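Local coordinates for protein dTDP-4-dehydrorhamnose 3,5-epimerase (Elizabethkingia anophelis NUHP1, PDB 6C46) that probably catalyses the epimerization at C3' and C5' of dTDP-4-dehydro-6-deoxy-D-glucose that yields dTDP-4-dehydro-L-rhamnose in dTDP-L-rhamnose biosynthesis, at residues I167-A170 against D171-L174. Sequence-based numbering, arbitrary orientation.
Sequences IPEA and DMIL
With CG1 held between its own backbone N and carbonyl carbon (chi1 70°) and the chain extended beyond, Ile167 reaches Met172, its CD1 lying 3.9 Å from Met172 CG. Met172 places CG beside its backbone N (chi1 -61°) and then runs straight, which carries the thioether back along the turn: SD comes near Glu169 CA, and CE of Met172 stops 3.5 Å from Ile167 O. CE also comes within 4.1 Å of Glu169 CG. The backbone between these side chains forms a single short 3-10 turn, entered through Pro168 and set in the loop between strand 151-153 and helix 176-179, at the surface of the cupin fold. Two i to i+3 bonds define it, Asp171 N to Pro168 O at 2.9 Å and the longer but straighter Met172 N to Glu169 O at 3.2 Å. The Asp171 carboxylate lies against the proline ring, OD2 being 3.5 Å from Pro168 CD, while that same oxygen is hydrogen-bonded with Tyr63 OH. Met172, which closes the turn, packs on Trp165 and Leu66; beyond it Ile173 makes backbone hydrogen bonds with Gly64 and Leu66.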
loop_
_atom_site.group_PDB
_atom_site.type_symbol
_atom_site.label_atom_id
_atom_site.label_comp_id
_atom_site.label_asym_id
_atom_site.label_seq_id
_atom_site.Cartn_x
_atom_site.Cartn_y
_atom_site.Cartn_z
ATOM N N ILE A 167 16.799 -15.603 13.999
ATOM C CA ILE A 167 17.341 -14.935 15.183
ATOM C C ILE A 167 17.435 -15.939 16.322
ATOM O O ILE A 167 16.846 -17.028 16.225
ATOM C CB ILE A 167 16.485 -13.716 15.562
ATOM C CG1 ILE A 167 15.133 -14.173 16.110
ATOM C CG2 ILE A 167 16.345 -12.771 14.323
ATOM C CD1 ILE A 167 14.273 -13.051 16.699
ATOM N N PRO A 168 18.176 -15.640 17.392
ATOM C CA PRO A 168 18.256 -16.581 18.515
ATOM C C PRO A 168 16.881 -16.816 19.110
ATOM O O PRO A 168 16.060 -15.900 19.202
ATOM C CB PRO A 168 19.184 -15.872 19.509
ATOM C CG PRO A 168 19.983 -14.932 18.675
ATOM C CD PRO A 168 19.062 -14.478 17.590
ATOM N N GLU A 169 16.632 -18.067 19.504
ATOM C CA GLU A 169 15.325 -18.422 20.053
ATOM C C GLU A 169 14.992 -17.618 21.303
ATOM O O GLU A 169 13.828 -17.271 21.523
ATOM C CB GLU A 169 15.270 -19.926 20.339
ATOM C CG GLU A 169 15.295 -20.776 19.082
ATOM C CD GLU A 169 15.269 -22.264 19.377
ATOM O OE1 GLU A 169 15.371 -22.650 20.562
ATOM O OE2 GLU A 169 15.142 -23.047 18.418
ATOM N N ALA A 170 15.995 -17.310 22.130
ATOM C CA ALA A 170 15.757 -16.510 23.328
ATOM C C ALA A 170 15.282 -15.098 22.998
ATOM O O ALA A 170 14.725 -14.422 23.877
ATOM C CB ALA A 170 17.022 -16.444 24.180
ATOM N N ASP A 171 15.535 -14.619 21.772
ATOM C CA ASP A 171 15.109 -13.281 21.370
ATOM C C ASP A 171 13.673 -13.222 20.864
ATOM O O ASP A 171 13.136 -12.117 20.727
ATOM C CB ASP A 171 16.010 -12.727 20.252
ATOM C CG ASP A 171 17.423 -12.454 20.710
ATOM O OD1 ASP A 171 17.693 -12.633 21.906
ATOM O OD2 ASP A 171 18.252 -12.027 19.879
ATOM N N MET A 172 13.038 -14.361 20.583
ATOM C CA MET A 172 11.720 -14.344 19.951
ATOM C C MET A 172 10.646 -13.976 20.968
ATOM O O MET A 172 10.658 -14.445 22.111
ATOM C CB MET A 172 11.413 -15.700 19.316
ATOM C CG MET A 172 12.396 -16.099 18.239
ATOM S SD MET A 172 12.213 -17.840 17.789
ATOM C CE MET A 172 13.554 -18.051 16.611
ATOM N N ILE A 173 9.724 -13.117 20.547
ATOM C CA ILE A 173 8.607 -12.674 21.370
ATOM C C ILE A 173 7.320 -13.158 20.711
ATOM O O ILE A 173 6.990 -12.724 19.601
ATOM C CB ILE A 173 8.603 -11.145 21.528
ATOM C CG1 ILE A 173 9.919 -10.680 22.169
ATOM C CG2 ILE A 173 7.378 -10.696 22.308
ATOM C CD1 ILE A 173 10.095 -9.164 22.162
ATOM N N LEU A 174 6.583 -14.033 21.398
ATOM C CA LEU A 174 5.400 -14.672 20.832
ATOM C C LEU A 174 4.178 -14.401 21.686
ATOM O O LEU A 174 4.257 -14.417 22.917
ATOM C CB LEU A 174 5.589 -16.185 20.728
ATOM C CG LEU A 174 6.648 -16.522 19.699
ATOM C CD1 LEU A 174 7.673 -17.412 20.341
ATOM C CD2 LEU A 174 6.001 -17.125 18.459
#